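Local atomic coordinates of Bd3460 (Bdellovibrio bacteriovorus, PDB entry 5CEC), a protein that binds the predatory endopeptidase Bd3459 through its ankyrin repeats and probably serves as an immunity protein that protects the predator from its own enzyme. Residues 122-136 with 149-163. Numbering follows the deposited sequence.
Sequences VDIIVAGDEGDTLFM and ILAKNKSLINKANTL
Phe135 packs against residues 149-163: Leu150 lies over one face of its ring, CD2 3.9 Å from the Phe135 centroid in a CH-pi contact, while Ile157 CD1 comes obliquely to Phe135 CE2 at 3.7 Å. With CG anti to the backbone N (chi1 176°), the ring reaches between helix 143-152 and the 3-10 turn 154-157. Ile149 splits its branches, CG2 going to the CB atoms of Phe135 and Val122 and CD1 to Leu134 CD2 (3.7 Å). This is the ankyrin-repeat plan, in which the loop leading into one helix pair packs beside the loop leaving it for the next repeat. Asn161 ND2 donates to Asp132 OD1 (3.0 Å), the amide and carboxylate nearly coplanar; Asp132 OD2 forms a salt bridge with Arg137, and Asn161 OD1 accepts from Glu165 N. Beside them Thr162 N makes a backbone hydrogen bond to Glu130 O (2.9 Å). Nearer the 3-10 turn, the extended Lys159 forms a salt bridge from NZ to the syn lone pair of Asp123 OD1 (2.7 Å), and a water links the same NZ to Asp123 O. Behind this shell, Thr133 OG1 caps helix 134-141 by accepting from Met136 N and donates to a second water, which donates to Leu156 O and Lys159 O.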
loop_
_atom_site.group_PDB
_atom_site.type_symbol
_atom_site.label_atom_id
_atom_site.label_comp_id
_atom_site.label_asym_id
_atom_site.label_seq_id
_atom_site.Cartn_x
_atom_site.Cartn_y
_atom_site.Cartn_z
ATOM N N VAL B 122 15.952 15.066 16.127
ATOM C CA VAL B 122 16.349 13.783 15.590
ATOM C C VAL B 122 17.009 12.871 16.614
ATOM O O VAL B 122 17.154 11.668 16.349
ATOM C CB VAL B 122 17.221 13.916 14.332
ATOM C CG1 VAL B 122 16.509 14.722 13.250
ATOM C CG2 VAL B 122 18.569 14.559 14.654
ATOM N N ASP B 123 17.429 13.422 17.762
ATOM C CA ASP B 123 18.051 12.630 18.827
ATOM C C ASP B 123 16.966 12.088 19.743
ATOM O O ASP B 123 16.808 12.496 20.893
ATOM C CB ASP B 123 19.075 13.436 19.584
ATOM C CG ASP B 123 19.855 12.616 20.596
ATOM O OD1 ASP B 123 19.696 11.365 20.652
ATOM O OD2 ASP B 123 20.624 13.232 21.364
ATOM N N ILE B 124 16.252 11.094 19.221
ATOM C CA ILE B 124 15.112 10.492 19.917
ATOM C C ILE B 124 15.199 8.985 19.818
ATOM O O ILE B 124 16.008 8.436 19.038
ATOM C CB ILE B 124 13.772 11.011 19.364
ATOM C CG1 ILE B 124 13.564 10.597 17.890
ATOM C CG2 ILE B 124 13.691 12.521 19.547
ATOM C CD1 ILE B 124 12.272 11.089 17.290
ATOM N N ILE B 125 14.381 8.322 20.638
ATOM C CA ILE B 125 14.323 6.869 20.753
ATOM C C ILE B 125 12.964 6.370 20.271
ATOM O O ILE B 125 11.933 6.963 20.564
ATOM C CB ILE B 125 14.509 6.444 22.230
ATOM C CG1 ILE B 125 15.853 6.943 22.796
ATOM C CG2 ILE B 125 14.385 4.938 22.434
ATOM C CD1 ILE B 125 17.071 6.532 22.027
ATOM N N VAL B 126 12.994 5.293 19.498
ATOM C CA VAL B 126 11.775 4.675 18.998
ATOM C C VAL B 126 11.348 3.568 19.975
ATOM O O VAL B 126 12.146 3.036 20.745
ATOM C CB VAL B 126 11.918 4.160 17.547
ATOM C CG1 VAL B 126 12.361 5.301 16.627
ATOM C CG2 VAL B 126 12.887 2.976 17.396
ATOM N N ALA B 127 10.091 3.216 19.882
ATOM C CA ALA B 127 9.504 2.260 20.801
ATOM C C ALA B 127 10.124 0.871 20.628
ATOM O O ALA B 127 10.677 0.541 19.565
ATOM C CB ALA B 127 7.998 2.173 20.588
ATOM N N GLY B 128 10.014 0.061 21.675
ATOM C CA GLY B 128 10.555 -1.298 21.712
ATOM C C GLY B 128 11.555 -1.500 22.824
ATOM O O GLY B 128 12.091 -0.563 23.411
ATOM N N ASP B 129 11.779 -2.762 23.144
ATOM C CA ASP B 129 12.673 -3.119 24.264
ATOM C C ASP B 129 14.115 -2.716 24.046
ATOM O O ASP B 129 14.839 -2.500 25.001
ATOM C CB ASP B 129 12.613 -4.641 24.550
ATOM C CG ASP B 129 11.289 -5.087 25.138
ATOM O OD1 ASP B 129 10.464 -4.229 25.511
ATOM O OD2 ASP B 129 11.070 -6.313 25.222
ATOM N N GLU B 130 14.524 -2.580 22.799
ATOM C CA GLU B 130 15.904 -2.280 22.474
ATOM C C GLU B 130 16.273 -0.817 22.699
ATOM O O GLU B 130 17.464 -0.484 22.820
ATOM C CB GLU B 130 16.206 -2.593 20.992
ATOM C CG GLU B 130 15.803 -3.963 20.481
ATOM C CD GLU B 130 14.371 -4.029 19.964
ATOM O OE1 GLU B 130 13.596 -3.046 20.095
ATOM O OE2 GLU B 130 14.049 -5.078 19.387
ATOM N N GLY B 131 15.274 0.071 22.700
ATOM C CA GLY B 131 15.547 1.509 22.756
ATOM C C GLY B 131 16.379 1.978 21.567
ATOM O O GLY B 131 17.290 2.796 21.700
ATOM N N ASP B 132 16.074 1.457 20.388
ATOM C CA ASP B 132 16.749 1.869 19.168
ATOM C C ASP B 132 16.636 3.386 18.993
ATOM O O ASP B 132 15.587 3.994 19.273
ATOM C CB ASP B 132 16.133 1.216 17.944
ATOM C CG ASP B 132 16.565 -0.220 17.715
ATOM O OD1 ASP B 132 17.500 -0.702 18.380
ATOM O OD2 ASP B 132 15.957 -0.810 16.787
ATOM N N THR B 133 17.742 3.976 18.566
ATOM C CA THR B 133 17.700 5.373 18.164
ATOM C C THR B 133 16.928 5.531 16.864
ATOM O O THR B 133 16.840 4.600 16.059
ATOM C CB THR B 133 19.087 5.993 17.986
ATOM O OG1 THR B 133 19.747 5.331 16.902
ATOM C CG2 THR B 133 19.907 5.877 19.260
ATOM N N LEU B 134 16.381 6.712 16.651
ATOM C CA LEU B 134 15.778 7.058 15.351
ATOM C C LEU B 134 16.758 6.783 14.202
ATOM O O LEU B 134 16.377 6.240 13.150
ATOM C CB LEU B 134 15.359 8.521 15.318
ATOM C CG LEU B 134 14.500 8.939 14.137
ATOM C CD1 LEU B 134 13.061 8.469 14.364
ATOM C CD2 LEU B 134 14.531 10.442 13.949
ATOM N N PHE B 135 18.009 7.192 14.403
ATOM C CA PHE B 135 19.036 6.967 13.382
ATOM C C PHE B 135 19.151 5.496 13.021
ATOM O O PHE B 135 19.215 5.154 11.839
ATOM C CB PHE B 135 20.424 7.487 13.805
ATOM C CG PHE B 135 21.460 7.147 12.787
ATOM C CD1 PHE B 135 21.473 7.784 11.568
ATOM C CD2 PHE B 135 22.361 6.119 13.022
ATOM C CE1 PHE B 135 22.366 7.397 10.575
ATOM C CE2 PHE B 135 23.230 5.704 12.048
ATOM C CZ PHE B 135 23.250 6.356 10.821
ATOM N N MET B 136 19.206 4.629 14.030
ATOM C CA MET B 136 19.310 3.199 13.760
ATOM C C MET B 136 18.186 2.669 12.899
ATOM O O MET B 136 18.405 1.892 11.985
ATOM C CB MET B 136 19.368 2.401 15.070
ATOM C CG MET B 136 20.678 2.540 15.759
ATOM S SD MET B 136 20.679 1.857 17.425
ATOM C CE MET B 136 20.610 0.103 17.094
ATOM N N ILE B 149 19.286 12.805 9.271
ATOM C CA ILE B 149 19.471 12.755 10.722
ATOM C C ILE B 149 20.914 13.109 11.092
ATOM O O ILE B 149 21.154 13.925 11.974
ATOM C CB ILE B 149 19.033 11.377 11.261
ATOM C CG1 ILE B 149 17.519 11.228 11.145
ATOM C CG2 ILE B 149 19.519 11.148 12.680
ATOM C CD1 ILE B 149 17.039 9.807 11.269
ATOM N N LEU B 150 21.874 12.491 10.421
ATOM C CA LEU B 150 23.284 12.742 10.724
ATOM C C LEU B 150 23.700 14.180 10.415
ATOM O O LEU B 150 24.564 14.737 11.065
ATOM C CB LEU B 150 24.188 11.788 9.949
ATOM C CG LEU B 150 24.054 10.321 10.378
ATOM C CD1 LEU B 150 24.965 9.488 9.481
ATOM C CD2 LEU B 150 24.388 10.115 11.839
ATOM N N ALA B 151 23.058 14.788 9.430
ATOM C CA ALA B 151 23.343 16.188 9.102
ATOM C C ALA B 151 22.983 17.102 10.280
ATOM O O ALA B 151 23.552 18.160 10.433
ATOM C CB ALA B 151 22.577 16.588 7.853
ATOM N N LYS B 152 22.014 16.694 11.098
ATOM C CA LYS B 152 21.637 17.469 12.301
ATOM C C LYS B 152 22.497 17.160 13.529
ATOM O O LYS B 152 22.622 17.977 14.433
ATOM C CB LYS B 152 20.152 17.264 12.643
ATOM C CG LYS B 152 19.185 17.683 11.544
ATOM C CD LYS B 152 19.130 19.188 11.434
ATOM C CE LYS B 152 18.190 19.602 10.326
ATOM N NZ LYS B 152 18.149 21.066 10.191
ATOM N N ASN B 153 23.061 15.958 13.576
ATOM C CA ASN B 153 23.846 15.514 14.700
ATOM C C ASN B 153 24.754 14.370 14.240
ATOM O O ASN B 153 24.336 13.213 14.216
ATOM C CB ASN B 153 22.923 15.115 15.854
ATOM C CG ASN B 153 23.668 14.751 17.119
ATOM O OD1 ASN B 153 24.833 14.351 17.085
ATOM N ND2 ASN B 153 22.950 14.807 18.250
ATOM N N LYS B 154 25.996 14.714 13.900
ATOM C CA LYS B 154 27.003 13.784 13.389
ATOM C C LYS B 154 27.229 12.597 14.331
ATOM O O LYS B 154 27.406 11.464 13.859
ATOM C CB LYS B 154 28.317 14.581 13.151
ATOM C CG LYS B 154 29.571 13.821 12.707
ATOM C CD LYS B 154 30.761 14.783 12.692
ATOM C CE LYS B 154 32.052 14.062 12.320
ATOM N NZ LYS B 154 33.226 14.968 12.184
ATOM N N SER B 155 27.193 12.854 15.648
ATOM C CA SER B 155 27.574 11.833 16.618
ATOM C C SER B 155 26.564 10.701 16.708
ATOM O O SER B 155 26.875 9.657 17.281
ATOM C CB SER B 155 27.810 12.429 18.011
ATOM O OG SER B 155 26.608 12.846 18.597
ATOM N N LEU B 156 25.361 10.878 16.175
ATOM C CA LEU B 156 24.369 9.808 16.276
ATOM C C LEU B 156 24.805 8.521 15.602
ATOM O O LEU B 156 24.295 7.445 15.927
ATOM C CB LEU B 156 23.035 10.266 15.753
ATOM C CG LEU B 156 22.349 11.335 16.587
ATOM C CD1 LEU B 156 21.134 11.852 15.882
ATOM C CD2 LEU B 156 21.984 10.836 17.953
ATOM N N ILE B 157 25.767 8.597 14.694
ATOM C CA ILE B 157 26.322 7.397 14.075
ATOM C C ILE B 157 26.736 6.348 15.086
ATOM O O ILE B 157 26.544 5.138 14.825
ATOM C CB ILE B 157 27.455 7.764 13.082
ATOM C CG1 ILE B 157 27.949 6.546 12.307
ATOM C CG2 ILE B 157 28.636 8.423 13.778
ATOM C CD1 ILE B 157 26.920 5.881 11.439
ATOM N N ASN B 158 27.279 6.777 16.222
ATOM C CA ASN B 158 27.751 5.856 17.251
ATOM C C ASN B 158 26.980 5.898 18.564
ATOM O O ASN B 158 27.441 5.347 19.559
ATOM C CB ASN B 158 29.247 6.039 17.503
ATOM C CG ASN B 158 30.065 5.634 16.313
ATOM O OD1 ASN B 158 29.917 4.516 15.815
ATOM N ND2 ASN B 158 30.919 6.527 15.848
ATOM N N LYS B 159 25.783 6.470 18.546
ATOM C CA LYS B 159 24.954 6.479 19.744
ATOM C C LYS B 159 24.303 5.126 19.921
ATOM O O LYS B 159 23.554 4.671 19.068
ATOM C CB LYS B 159 23.904 7.594 19.720
ATOM C CG LYS B 159 23.051 7.595 20.974
ATOM C CD LYS B 159 22.111 8.781 21.105
ATOM C CE LYS B 159 21.163 8.626 22.279
ATOM N NZ LYS B 159 20.614 9.922 22.745
ATOM N N ALA B 160 24.571 4.503 21.053
ATOM C CA ALA B 160 24.089 3.146 21.285
ATOM C C ALA B 160 22.708 3.154 21.872
ATOM O O ALA B 160 22.300 4.085 22.575
ATOM C CB ALA B 160 25.039 2.370 22.183
ATOM N N ASN B 161 21.991 2.063 21.583
ATOM C CA ASN B 161 20.700 1.775 22.185
ATOM C C ASN B 161 20.839 1.215 23.582
ATOM O O ASN B 161 21.946 1.176 24.136
ATOM C CB ASN B 161 19.841 0.890 21.263
ATOM C CG ASN B 161 20.285 -0.567 21.205
ATOM O OD1 ASN B 161 21.158 -1.023 21.948
ATOM N ND2 ASN B 161 19.640 -1.315 20.328
ATOM N N THR B 162 19.710 0.827 24.175
ATOM C CA THR B 162 19.708 0.373 25.545
ATOM C C THR B 162 20.522 -0.874 25.764
ATOM O O THR B 162 21.006 -1.102 26.867
ATOM C CB THR B 162 18.272 0.127 26.012
ATOM O OG1 THR B 162 17.554 1.348 25.875
ATOM C CG2 THR B 162 18.204 -0.414 27.450
ATOM N N LEU B 163 20.654 -1.677 24.710
ATOM C CA LEU B 163 21.430 -2.912 24.727
ATOM C C LEU B 163 22.903 -2.720 24.343
ATOM O O LEU B 163 23.647 -3.676 24.236
ATOM C CB LEU B 163 20.752 -3.941 23.820
ATOM C CG LEU B 163 19.259 -4.190 24.108
ATOM C CD1 LEU B 163 18.690 -5.250 23.172
ATOM C CD2 LEU B 163 19.052 -4.576 25.564
HETATM O O HOH W 1 17.704 10.509 22.919
HETATM O O HOH W 2 17.924 3.871 24.198
HETATM O O HOH W 3 22.405 5.661 16.869
#